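PDB 7CDH: isoaspartyl dipeptidase from Fervidobacterium islandicum, which probably hydrolyses beta-aspartyl (isoaspartyl) dipeptides with a two-zinc centre of the amidohydrolase type, as an M38 metallopeptidase linked to repair of damaged proteins. Local coordinates for residues A8-P13 / L51-G56; P55-P60 / D353-D358; H61-G66 / S283-G288; I157-H162 / F194-G199; G243-T248 / D278-S283. One frame throughout, in Å; residues are numbered along the deposited sequence.

Interaction 1 of 5, residues A8-P13 / L51-G56; sequences AKVFSP and LLLLPG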
# COMPACT_ATOMS: atom_id res chain seq x y z
N ALA A 8 13.13 58.89 -12.45
CA ALA A 8 11.75 58.45 -12.18
C ALA A 8 11.29 59.00 -10.83
O ALA A 8 12.13 59.24 -9.92
CB ALA A 8 11.64 56.95 -12.24
N LYS A 9 9.99 59.17 -10.68
CA LYS A 9 9.40 59.38 -9.34
C LYS A 9 9.19 58.00 -8.76
O LYS A 9 8.53 57.19 -9.38
CB LYS A 9 8.09 60.18 -9.46
CG LYS A 9 8.26 61.66 -9.80
CD LYS A 9 7.31 62.15 -10.87
CE LYS A 9 8.04 62.98 -11.90
NZ LYS A 9 7.11 63.84 -12.67
N VAL A 10 9.76 57.71 -7.60
CA VAL A 10 9.75 56.33 -7.06
C VAL A 10 8.64 56.19 -6.01
O VAL A 10 8.60 57.02 -5.07
CB VAL A 10 11.12 56.02 -6.50
CG1 VAL A 10 11.15 54.67 -5.80
CG2 VAL A 10 12.16 56.12 -7.60
N PHE A 11 7.78 55.18 -6.17
CA PHE A 11 6.86 54.72 -5.10
C PHE A 11 7.38 53.38 -4.59
O PHE A 11 7.47 52.43 -5.36
CB PHE A 11 5.44 54.60 -5.60
CG PHE A 11 4.82 55.87 -6.09
CD1 PHE A 11 5.16 56.41 -7.32
CD2 PHE A 11 3.85 56.51 -5.34
CE1 PHE A 11 4.55 57.57 -7.78
CE2 PHE A 11 3.24 57.67 -5.80
CZ PHE A 11 3.59 58.19 -7.02
N SER A 12 7.70 53.32 -3.31
CA SER A 12 8.59 52.30 -2.73
C SER A 12 7.84 51.16 -2.03
O SER A 12 8.49 50.18 -1.65
CB SER A 12 9.56 53.00 -1.80
OG SER A 12 8.86 53.52 -0.66
N PRO A 13 6.50 51.14 -1.79
CA PRO A 13 5.49 52.03 -2.37
C PRO A 13 5.20 53.43 -1.76
O PRO A 13 4.51 54.21 -2.43
CB PRO A 13 4.22 51.16 -2.21
CG PRO A 13 4.42 50.43 -0.92
CD PRO A 13 5.90 50.12 -0.93
N LEU A 51 8.30 58.73 -16.20
CA LEU A 51 7.80 57.44 -15.64
C LEU A 51 7.82 57.46 -14.10
O LEU A 51 8.71 58.09 -13.50
CB LEU A 51 8.63 56.27 -16.18
CG LEU A 51 8.85 56.23 -17.70
CD1 LEU A 51 9.66 55.01 -18.09
CD2 LEU A 51 7.54 56.26 -18.47
N LEU A 52 6.84 56.78 -13.52
CA LEU A 52 6.81 56.34 -12.11
C LEU A 52 7.47 54.95 -12.05
O LEU A 52 7.15 54.12 -12.94
CB LEU A 52 5.35 56.28 -11.63
CG LEU A 52 4.42 57.38 -12.14
CD1 LEU A 52 3.04 57.29 -11.53
CD2 LEU A 52 5.00 58.76 -11.85
N LEU A 53 8.39 54.74 -11.11
CA LEU A 53 8.98 53.44 -10.73
C LEU A 53 8.22 52.88 -9.51
O LEU A 53 8.25 53.52 -8.45
CB LEU A 53 10.47 53.62 -10.41
CG LEU A 53 11.20 52.32 -10.04
CD1 LEU A 53 11.41 51.45 -11.27
CD2 LEU A 53 12.53 52.59 -9.36
N LEU A 54 7.60 51.71 -9.69
CA LEU A 54 6.76 50.99 -8.69
C LEU A 54 7.45 49.66 -8.35
O LEU A 54 8.29 49.14 -9.08
CB LEU A 54 5.37 50.76 -9.28
CG LEU A 54 4.36 51.92 -9.25
CD1 LEU A 54 4.98 53.26 -9.59
CD2 LEU A 54 3.20 51.66 -10.20
N PRO A 55 7.09 49.02 -7.22
CA PRO A 55 7.54 47.65 -6.97
C PRO A 55 6.75 46.74 -7.93
O PRO A 55 5.61 47.06 -8.21
CB PRO A 55 7.15 47.39 -5.51
CG PRO A 55 6.70 48.75 -4.97
CD PRO A 55 6.19 49.50 -6.17
N GLY A 56 7.36 45.66 -8.42
CA GLY A 56 6.64 44.68 -9.26
C GLY A 56 5.43 44.16 -8.51
O GLY A 56 5.53 43.95 -7.29

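Interaction 2 of 5, residues P55-P60 / D353-D358; sequences PGLIDP and DFILVD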
# COMPACT_ATOMS: atom_id res chain seq x y z
N PRO A 55 7.09 49.02 -7.22
CA PRO A 55 7.54 47.65 -6.97
C PRO A 55 6.75 46.74 -7.93
O PRO A 55 5.61 47.06 -8.21
CB PRO A 55 7.15 47.39 -5.51
CG PRO A 55 6.70 48.75 -4.97
CD PRO A 55 6.19 49.50 -6.17
N GLY A 56 7.36 45.66 -8.42
CA GLY A 56 6.64 44.68 -9.26
C GLY A 56 5.43 44.16 -8.51
O GLY A 56 5.53 43.95 -7.29
N LEU A 57 4.31 44.02 -9.20
CA LEU A 57 3.05 43.52 -8.62
C LEU A 57 3.16 42.01 -8.35
O LEU A 57 3.81 41.26 -9.13
CB LEU A 57 1.94 43.79 -9.63
CG LEU A 57 1.78 45.23 -10.09
CD1 LEU A 57 0.60 45.36 -11.05
CD2 LEU A 57 1.56 46.12 -8.89
N ILE A 58 2.56 41.60 -7.24
CA ILE A 58 2.51 40.20 -6.73
C ILE A 58 1.04 39.77 -6.80
O ILE A 58 0.22 40.45 -6.17
CB ILE A 58 3.04 40.17 -5.29
CG1 ILE A 58 4.46 40.74 -5.21
CG2 ILE A 58 2.93 38.77 -4.72
CD1 ILE A 58 4.91 41.01 -3.78
N ASP A 59 0.73 38.79 -7.66
CA ASP A 59 -0.62 38.19 -7.81
C ASP A 59 -0.61 36.89 -7.00
O ASP A 59 -0.03 35.90 -7.42
CB ASP A 59 -0.92 37.98 -9.29
CG ASP A 59 -2.36 37.62 -9.60
OD1 ASP A 59 -3.13 37.30 -8.64
OD2 ASP A 59 -2.73 37.65 -10.82
N PRO A 60 -1.19 36.85 -5.78
CA PRO A 60 -1.07 35.65 -4.94
C PRO A 60 -2.06 34.50 -5.22
O PRO A 60 -2.18 33.59 -4.42
CB PRO A 60 -1.41 36.26 -3.57
CG PRO A 60 -2.50 37.25 -3.91
CD PRO A 60 -1.99 37.93 -5.17
N ASP A 353 12.67 43.84 -8.40
CA ASP A 353 11.43 43.65 -9.17
C ASP A 353 10.66 44.97 -9.17
O ASP A 353 10.24 45.40 -8.06
CB ASP A 353 10.54 42.55 -8.57
CG ASP A 353 11.22 41.21 -8.31
OD1 ASP A 353 12.31 40.97 -8.89
OD2 ASP A 353 10.62 40.41 -7.54
N PHE A 354 10.48 45.56 -10.36
CA PHE A 354 9.93 46.93 -10.57
C PHE A 354 9.04 46.99 -11.81
O PHE A 354 9.25 46.21 -12.73
CB PHE A 354 11.03 47.95 -10.89
CG PHE A 354 12.27 47.88 -10.05
CD1 PHE A 354 12.20 47.92 -8.67
CD2 PHE A 354 13.52 47.84 -10.64
CE1 PHE A 354 13.35 47.84 -7.90
CE2 PHE A 354 14.67 47.79 -9.87
CZ PHE A 354 14.58 47.80 -8.50
N ILE A 355 8.07 47.90 -11.83
CA ILE A 355 7.40 48.31 -13.09
C ILE A 355 7.61 49.82 -13.28
O ILE A 355 7.76 50.58 -12.30
CB ILE A 355 5.91 47.91 -13.14
CG1 ILE A 355 5.10 48.56 -12.03
CG2 ILE A 355 5.76 46.40 -13.13
CD1 ILE A 355 3.58 48.44 -12.19
N LEU A 356 7.67 50.23 -14.52
CA LEU A 356 7.76 51.64 -14.91
C LEU A 356 6.45 51.99 -15.60
O LEU A 356 6.08 51.32 -16.56
CB LEU A 356 8.98 51.81 -15.81
CG LEU A 356 10.31 51.77 -15.07
CD1 LEU A 356 11.45 51.48 -16.03
CD2 LEU A 356 10.56 53.10 -14.36
N VAL A 357 5.75 52.96 -15.05
CA VAL A 357 4.43 53.39 -15.55
C VAL A 357 4.56 54.80 -16.12
O VAL A 357 5.39 55.59 -15.65
CB VAL A 357 3.46 53.27 -14.37
CG1 VAL A 357 2.14 53.94 -14.63
CG2 VAL A 357 3.29 51.80 -14.02
N ASP A 358 3.84 55.10 -17.18
CA ASP A 358 3.77 56.47 -17.75
C ASP A 358 2.95 57.35 -16.78
O ASP A 358 1.83 56.94 -16.42
CB ASP A 358 3.17 56.38 -19.14
CG ASP A 358 3.22 57.71 -19.85
OD1 ASP A 358 2.35 58.58 -19.51
OD2 ASP A 358 4.15 57.87 -20.68

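Interaction 3 of 5, residues H61-G66 / S283-G288; sequences HVHITG and SSDGQG. With ZN (zinc ion), chain L.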
# COMPACT_ATOMS: atom_id res chain seq x y z
N HIS A 61 -2.77 34.56 -6.33
CA HIS A 61 -3.76 33.51 -6.69
C HIS A 61 -3.95 33.41 -8.21
O HIS A 61 -4.83 34.12 -8.74
CB HIS A 61 -5.04 33.78 -5.93
CG HIS A 61 -6.05 32.72 -6.14
ND1 HIS A 61 -6.22 31.69 -5.24
CD2 HIS A 61 -6.90 32.49 -7.15
CE1 HIS A 61 -7.16 30.90 -5.69
NE2 HIS A 61 -7.57 31.34 -6.87
N VAL A 62 -3.15 32.57 -8.88
CA VAL A 62 -3.20 32.32 -10.36
C VAL A 62 -3.22 30.82 -10.66
O VAL A 62 -2.41 30.07 -10.13
CB VAL A 62 -2.02 33.00 -11.07
CG1 VAL A 62 -2.09 32.80 -12.56
CG2 VAL A 62 -1.99 34.47 -10.73
N HIS A 63 -4.14 30.39 -11.51
CA HIS A 63 -4.18 29.00 -12.01
C HIS A 63 -3.19 28.90 -13.14
O HIS A 63 -3.65 28.85 -14.24
CB HIS A 63 -5.60 28.60 -12.37
CG HIS A 63 -6.48 28.59 -11.17
ND1 HIS A 63 -6.38 27.63 -10.21
CD2 HIS A 63 -7.42 29.46 -10.72
CE1 HIS A 63 -7.26 27.86 -9.24
NE2 HIS A 63 -7.91 28.98 -9.53
N ILE A 64 -1.89 28.91 -12.85
CA ILE A 64 -0.82 28.98 -13.88
C ILE A 64 -0.90 27.80 -14.87
O ILE A 64 -0.45 27.99 -16.05
CB ILE A 64 0.55 29.08 -13.21
CG1 ILE A 64 0.95 27.87 -12.37
CG2 ILE A 64 0.63 30.37 -12.41
CD1 ILE A 64 2.39 27.98 -11.80
N THR A 65 -1.44 26.63 -14.49
CA THR A 65 -1.49 25.46 -15.41
C THR A 65 -2.80 25.42 -16.20
O THR A 65 -2.93 24.58 -17.08
CB THR A 65 -1.29 24.12 -14.70
OG1 THR A 65 -2.41 23.87 -13.88
CG2 THR A 65 0.00 24.09 -13.93
N GLY A 66 -3.71 26.34 -15.94
CA GLY A 66 -5.08 26.28 -16.46
C GLY A 66 -6.02 25.80 -15.38
O GLY A 66 -5.55 25.17 -14.43
N SER A 283 -6.27 39.58 -6.13
CA SER A 283 -5.72 38.52 -7.02
C SER A 283 -6.57 38.40 -8.29
O SER A 283 -7.79 38.67 -8.25
CB SER A 283 -5.65 37.22 -6.26
OG SER A 283 -6.95 36.73 -5.95
N SER A 284 -5.95 38.02 -9.40
CA SER A 284 -6.66 37.91 -10.71
C SER A 284 -7.58 36.71 -10.69
O SER A 284 -8.68 36.79 -11.31
CB SER A 284 -5.71 37.78 -11.84
OG SER A 284 -4.75 36.77 -11.58
N ASP A 285 -7.15 35.64 -10.02
CA ASP A 285 -7.70 34.29 -10.27
C ASP A 285 -7.46 33.96 -11.75
O ASP A 285 -8.39 33.49 -12.43
CB ASP A 285 -9.18 34.25 -9.91
CG ASP A 285 -9.63 32.86 -9.52
OD1 ASP A 285 -8.75 32.02 -9.42
OD2 ASP A 285 -10.84 32.65 -9.27
N GLY A 286 -6.28 34.30 -12.25
CA GLY A 286 -5.97 34.23 -13.68
C GLY A 286 -6.10 32.81 -14.19
O GLY A 286 -5.68 31.93 -13.44
N GLN A 287 -6.62 32.64 -15.41
CA GLN A 287 -6.94 31.34 -16.08
C GLN A 287 -8.10 30.62 -15.36
O GLN A 287 -8.48 29.53 -15.80
CB GLN A 287 -5.70 30.46 -16.17
CG GLN A 287 -4.51 31.22 -16.70
CD GLN A 287 -4.84 31.94 -17.99
OE1 GLN A 287 -4.70 33.15 -18.12
NE2 GLN A 287 -5.30 31.18 -18.97
N GLY A 288 -8.64 31.21 -14.29
CA GLY A 288 -9.82 30.67 -13.60
C GLY A 288 -11.02 30.66 -14.53
O GLY A 288 -10.92 31.27 -15.62
ZN ZN L . -9.03 30.22 -7.90

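Interaction 4 of 5, residues I157-H162 / F194-G199; sequences IAISDH and FHVGSG. With ZN (zinc ion), chain K.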
# COMPACT_ATOMS: atom_id res chain seq x y z
N ILE A 157 -8.48 25.47 -0.72
CA ILE A 157 -9.47 24.58 -0.06
C ILE A 157 -10.83 25.26 -0.13
O ILE A 157 -10.94 26.39 0.29
CB ILE A 157 -9.03 24.32 1.38
CG1 ILE A 157 -7.70 23.56 1.39
CG2 ILE A 157 -10.10 23.61 2.16
CD1 ILE A 157 -7.18 23.33 2.77
N ALA A 158 -11.82 24.60 -0.71
CA ALA A 158 -13.17 25.16 -0.86
C ALA A 158 -13.94 24.94 0.44
O ALA A 158 -13.95 23.82 0.96
CB ALA A 158 -13.90 24.54 -2.03
N ILE A 159 -14.58 26.01 0.91
CA ILE A 159 -15.58 26.00 2.01
C ILE A 159 -16.77 26.81 1.52
O ILE A 159 -16.58 27.69 0.68
CB ILE A 159 -14.96 26.59 3.28
CG1 ILE A 159 -14.33 27.96 2.99
CG2 ILE A 159 -13.94 25.62 3.86
CD1 ILE A 159 -14.04 28.79 4.20
N SER A 160 -17.94 26.52 2.05
CA SER A 160 -19.18 27.28 1.82
C SER A 160 -19.37 27.42 0.32
O SER A 160 -19.57 28.54 -0.16
CB SER A 160 -19.12 28.61 2.54
OG SER A 160 -18.86 28.42 3.94
N ASP A 161 -19.32 26.30 -0.40
CA ASP A 161 -19.34 26.26 -1.89
C ASP A 161 -19.90 24.91 -2.36
O ASP A 161 -19.60 23.89 -1.74
CB ASP A 161 -17.95 26.44 -2.49
CG ASP A 161 -17.99 26.76 -3.97
OD1 ASP A 161 -18.05 25.81 -4.79
OD2 ASP A 161 -18.03 27.97 -4.29
N HIS A 162 -20.66 24.93 -3.44
CA HIS A 162 -21.31 23.74 -4.03
C HIS A 162 -20.26 22.81 -4.67
O HIS A 162 -20.59 21.66 -4.86
CB HIS A 162 -22.45 24.20 -4.96
CG HIS A 162 -22.00 24.92 -6.18
ND1 HIS A 162 -21.93 26.30 -6.24
CD2 HIS A 162 -21.64 24.49 -7.40
CE1 HIS A 162 -21.54 26.68 -7.44
NE2 HIS A 162 -21.35 25.59 -8.15
N PHE A 194 -8.28 29.66 1.49
CA PHE A 194 -9.68 29.16 1.45
C PHE A 194 -10.35 29.79 0.24
O PHE A 194 -10.40 31.03 0.19
CB PHE A 194 -10.44 29.50 2.72
CG PHE A 194 -9.90 28.80 3.93
CD1 PHE A 194 -10.19 27.47 4.16
CD2 PHE A 194 -9.06 29.45 4.80
CE1 PHE A 194 -9.67 26.82 5.27
CE2 PHE A 194 -8.53 28.79 5.91
CZ PHE A 194 -8.85 27.48 6.13
N HIS A 195 -10.81 28.97 -0.70
CA HIS A 195 -11.86 29.38 -1.65
C HIS A 195 -13.17 29.50 -0.88
O HIS A 195 -13.67 28.47 -0.38
CB HIS A 195 -11.98 28.41 -2.81
CG HIS A 195 -13.21 28.63 -3.61
ND1 HIS A 195 -13.19 29.35 -4.78
CD2 HIS A 195 -14.50 28.27 -3.38
CE1 HIS A 195 -14.42 29.40 -5.26
NE2 HIS A 195 -15.26 28.73 -4.42
N VAL A 196 -13.72 30.71 -0.77
CA VAL A 196 -15.01 30.88 -0.07
C VAL A 196 -16.11 31.07 -1.11
O VAL A 196 -16.05 32.04 -1.86
CB VAL A 196 -15.00 32.04 0.93
CG1 VAL A 196 -16.32 32.06 1.69
CG2 VAL A 196 -13.82 31.95 1.88
N GLY A 197 -17.07 30.16 -1.12
CA GLY A 197 -18.21 30.24 -2.03
C GLY A 197 -19.28 31.14 -1.45
O GLY A 197 -18.96 31.94 -0.58
N SER A 198 -20.51 31.00 -1.91
CA SER A 198 -21.61 31.92 -1.59
C SER A 198 -22.51 31.28 -0.53
O SER A 198 -23.54 31.87 -0.23
CB SER A 198 -22.34 32.25 -2.84
OG SER A 198 -22.66 31.05 -3.51
N GLY A 199 -22.11 30.13 0.02
CA GLY A 199 -22.88 29.45 1.07
C GLY A 199 -23.04 30.31 2.32
O GLY A 199 -22.14 31.11 2.64
ZN ZN K . -11.60 30.08 -5.97
O HOH W 1 -20.35 29.17 -4.36

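Interaction 5 of 5, residues G243-T248 / D278-S283; sequences GTIDLT and DNVTIS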
# COMPACT_ATOMS: atom_id res chain seq x y z
N GLY A 243 -6.45 39.50 10.72
CA GLY A 243 -6.44 38.68 9.50
C GLY A 243 -6.17 39.47 8.25
O GLY A 243 -6.38 40.66 8.29
N THR A 244 -5.67 38.81 7.19
CA THR A 244 -5.64 39.33 5.80
C THR A 244 -6.66 38.56 4.97
O THR A 244 -6.79 37.38 5.19
CB THR A 244 -4.24 39.30 5.20
OG1 THR A 244 -3.42 39.95 6.16
CG2 THR A 244 -4.16 40.00 3.86
N ILE A 245 -7.41 39.27 4.14
CA ILE A 245 -8.43 38.74 3.21
C ILE A 245 -7.96 39.09 1.80
O ILE A 245 -7.22 40.05 1.66
CB ILE A 245 -9.83 39.28 3.55
CG1 ILE A 245 -9.97 40.78 3.27
CG2 ILE A 245 -10.15 38.96 5.00
CD1 ILE A 245 -11.35 41.35 3.54
N ASP A 246 -8.39 38.29 0.80
CA ASP A 246 -8.10 38.46 -0.64
C ASP A 246 -9.42 38.71 -1.34
O ASP A 246 -10.41 38.08 -1.00
CB ASP A 246 -7.37 37.27 -1.24
CG ASP A 246 -6.95 37.49 -2.70
OD1 ASP A 246 -6.27 38.49 -2.96
OD2 ASP A 246 -7.33 36.67 -3.57
N LEU A 247 -9.42 39.67 -2.25
CA LEU A 247 -10.59 40.09 -3.05
C LEU A 247 -10.24 39.77 -4.50
O LEU A 247 -9.08 40.03 -4.93
CB LEU A 247 -10.81 41.60 -2.87
CG LEU A 247 -10.81 42.13 -1.44
CD1 LEU A 247 -10.94 43.66 -1.41
CD2 LEU A 247 -11.92 41.50 -0.62
N THR A 248 -11.18 39.23 -5.24
CA THR A 248 -10.89 38.91 -6.66
C THR A 248 -10.91 40.24 -7.41
O THR A 248 -11.95 40.93 -7.39
CB THR A 248 -11.85 37.86 -7.21
OG1 THR A 248 -11.79 36.73 -6.33
CG2 THR A 248 -11.48 37.48 -8.62
N ASP A 278 -4.51 47.68 5.18
CA ASP A 278 -3.28 46.87 5.44
C ASP A 278 -3.65 45.38 5.43
O ASP A 278 -2.75 44.54 5.29
CB ASP A 278 -2.56 47.32 6.71
CG ASP A 278 -1.77 48.63 6.56
OD1 ASP A 278 -1.59 49.10 5.42
OD2 ASP A 278 -1.33 49.20 7.61
N ASN A 279 -4.93 45.05 5.49
CA ASN A 279 -5.39 43.66 5.72
C ASN A 279 -6.00 43.14 4.42
O ASN A 279 -6.74 42.19 4.48
CB ASN A 279 -6.33 43.62 6.93
CG ASN A 279 -5.64 44.13 8.17
OD1 ASN A 279 -5.37 45.33 8.29
ND2 ASN A 279 -5.30 43.23 9.08
N VAL A 280 -5.71 43.75 3.29
CA VAL A 280 -6.47 43.46 2.05
C VAL A 280 -5.47 43.17 0.95
O VAL A 280 -4.49 43.90 0.87
CB VAL A 280 -7.39 44.63 1.68
CG1 VAL A 280 -7.84 44.51 0.24
CG2 VAL A 280 -8.58 44.64 2.62
N THR A 281 -5.68 42.07 0.22
CA THR A 281 -4.92 41.79 -1.03
C THR A 281 -5.95 41.71 -2.14
O THR A 281 -7.12 41.54 -1.83
CB THR A 281 -4.02 40.55 -0.92
OG1 THR A 281 -4.88 39.43 -0.79
CG2 THR A 281 -3.05 40.59 0.24
N ILE A 282 -5.52 41.86 -3.38
CA ILE A 282 -6.30 41.42 -4.56
C ILE A 282 -5.52 40.37 -5.36
O ILE A 282 -4.25 40.30 -5.29
CB ILE A 282 -6.69 42.64 -5.41
CG1 ILE A 282 -5.47 43.37 -5.97
CG2 ILE A 282 -7.61 43.55 -4.61
CD1 ILE A 282 -5.80 44.33 -7.09
N SER A 283 -6.27 39.58 -6.13
CA SER A 283 -5.72 38.52 -7.02
C SER A 283 -6.57 38.40 -8.29
O SER A 283 -7.79 38.67 -8.25
CB SER A 283 -5.65 37.22 -6.26
OG SER A 283 -6.95 36.73 -5.95
O HOH W 2 -9.36 35.75 -6.30

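Interaction 1 of 5, residues A8-P13 / L51-G56
F11 and L54 both set CG anti to the carbonyl carbon and beside the backbone N (chi1 -61° for F11). Their side chains lie side by side and point the same way. F11 CD1 comes within 3.9 Å of L54 CD1. On the same face the neighbouring ring atom F11 CE1 reaches L52 CD1 at 4.1 Å. One ring thus meets two leucines of the neighbouring strand. V10 and L53 pair on the other face. CG of L53 is anti to its backbone N (chi1 -178°), which lays CD2 alongside CG2 of V10 at 4.0 Å. A8 CB packs on L53 CB from the same side. Strands 8-11 and 51-55 are parallel neighbours, their axes 26° apart. They belong to the small beta domain that flanks the TIM barrel, as in other amidohydrolases. V10 also pairs with the 15-17 strand, and L53 and L54 touch side chains of strand 354-358. Three backbone bonds join the pair. K9 N gives to L51 O at 3.3 Å. L53 N gives to K9 O at 3.0 Å. F11 N gives to L53 O at 2.9 Å. Beyond F11 the ladder ends. The peptide between S12 and P13 is cis, and the P55 ring packs against this turn, with P55 CD 3.3 Å from F11 O. The bent chain of K9 lies on the L52 face, its CB near L52 CD2, and NZ makes a salt bridge with E359.

Interaction 2 of 5, residues P55-P60 / D353-D358
I355 reaches L57 with the end of its chain. CG1 of I355 takes the crowded position between the backbone N and the carbonyl carbon (chi1 61°), and the next torsion is extended (chi2 168°). This carries CD1 of I355 to within 4.2 Å of CG of L57. On the way CG1 of I355 passes P55 O at 4.1 Å. L57 also packs on V310 and W311 of helix 309-318. The other side chains turn apart. P55 and F354 form an antiparallel non-hydrogen-bonded pair, and their side chains diverge. The F354 ring instead meets F23 edge-to-face. One backbone bond ties the segments. G56 N gives to D353 O at 2.9 Å, and the bond is almost straight at hydrogen (171°). The donor stands above the carbonyl plane rather than within it. G56 lies close against D353 and F354, and a side chain at this position would head for CB of D353. The carboxylate of D353 turns to K343 in a salt bridge and to K370 N in a hydrogen bond. Here strand 51-59 leaves the small beta domain and runs into the barrel, and strand 354-358 returns to that domain. The chemistry implies a short joint: one straight backbone bond with a single apolar touch beside it, while the buried acid is satisfied by partners outside the pair.

Interaction 3 of 5, residues H61-G66 / S283-G288
H61 and H63 meet D285 at a zinc ion, and this is the tight part of the contact. The two histidines form the His-X-His motif at the end of the first barrel strand of the amidohydrolase fold. D285 follows the last one. H61 NE2 binds the zinc at 2.1 Å and H63 NE2 at 2.3 Å. D285 OD1 comes to the same ion at 2.4 Å, and E156 completes the site. The carboxylate plane is turned 61° from the H61 ring and 46° from the H63 ring. CG of H61 is anti to its backbone N (chi1 -175°), which swings the ring over to the metal. H61 CB also packs on S283 CB at 3.5 Å. Each ring is steered from behind: H61 ND1 bonds to N193 OD1 and H63 ND1 to C96 O. The backbone adds H63 N to G286 O at 2.9 Å, and a weak bond from D285 N to H61 O. Past G286 the contact is looser, and the segments share no further hydrogen bond. Q287 CB lies 3.2 Å from H63 O, but its amide turns to P78 O. D285 remains partly exposed. Its OD2 stays 3.3 Å from the zinc.

Interaction 4 of 5, residues I157-H162 / F194-G199
Strands 157-159 and 194-196 run parallel, 4.4 Å apart at their closest and 34° askew, with A158 level with H195. I159 N gives to H195 O at 2.9 Å, and G197 N gives to I159 O at 3.1 Å. Both bonds are nearly straight, while the one from H195 N to I157 O is weak. Helix 169-186 connects the two strands, a beta-alpha-beta unit of the TIM barrel. On one face the side chain of I159 lies aslant F194 and V196. Its CD1 lies 4.0 Å from F194 CB and 3.9 Å from V196 CG2. Helix 204-212 closes over I159 and F194. On the other face H195 sets CG anti to its backbone N (chi1 167°), with A158 CB beside the ring. H195 ND1 binds a zinc ion at 2.1 Å, a site that E156 and H224 complete. H195 NE2 gives its hydrogen to D161 OD2 at 2.9 Å. The oxygen lies in the ring plane, yet the ring comes at it from above the carboxylate, the two planes being 80° apart. Water 1 also gives to D161 OD2 and takes a bond from S198 N. D161 OD1 forms a salt bridge with R163. An alanine at D161 would probably leave H195 NE2 without its acceptor and the ring freer to turn about its zinc bond. The chemistry implies a second-shell role for D161: with one nitrogen on the metal and the other on the carboxylate, the H195 ring is fixed in rotation, and the nearby negative charge may strengthen its hold on the zinc.

Interaction 5 of 5, residues G243-T248 / D278-S283
T281 OG1 gives a hydrogen bond to D246 OD1 at 2.7 Å. It arrives on the anti side of the carboxylate, about 20° out of its plane. Y221 OH is a second partner of the same hydroxyl. CG of D246 is anti to its backbone N (chi1 -175°), which extends the carboxylate across to the 280-283 strand. Its other oxygen, OD2, takes bonds from T223 OG1 and S283 OG, though the latter is modelled too short for its length to be trusted. An alanine at D246 would probably leave the hydroxyls of T281 and T223 without their carboxylate acceptor. Water 2 lies between T248 OG1 and S283 OG and gives to the serine. T248 OG1 also bonds to H224 ND1, whose ring binds a zinc ion, and T248 is thus a second-shell residue of the metal site. At the other end N279 ND2 gives to G243 O at 2.9 Å, with the acceptor in the amide plane. Four backbone bonds join the strands, among them T281 N to I245 O at 2.9 Å. On the far face L247 CD1 meets V280 CG1 at 3.6 Å. These are the last two parallel strands of the TIM barrel. Strand 220-223 lies beside D246 and S283. Helix 229-240 covers I245 and L247, and helix 264-273 packs on L247, V280 and I282.

All five contacts are largely buried. Interactions 1 and 2 share P55 and G56 on strand 51-59. Interaction 1 lies in the small beta domain, interaction 2 where that strand leaves it; their side-chain contacts are apolar. Interactions 3, 4 and 5 belong to the barrel and are more polar. Interaction 3 supplies three ligands to one zinc ion and interaction 4 one ligand to the other. The nearest atoms of interactions 3 and 4 are about 6 Å apart. Interaction 5 binds no metal but shares S283 with interaction 3. P60 of interaction 2 packs on this serine. Interactions 1 and 4 are farthest apart, about 36 Å between centres. Only interaction 4 comes within reach of a second subunit.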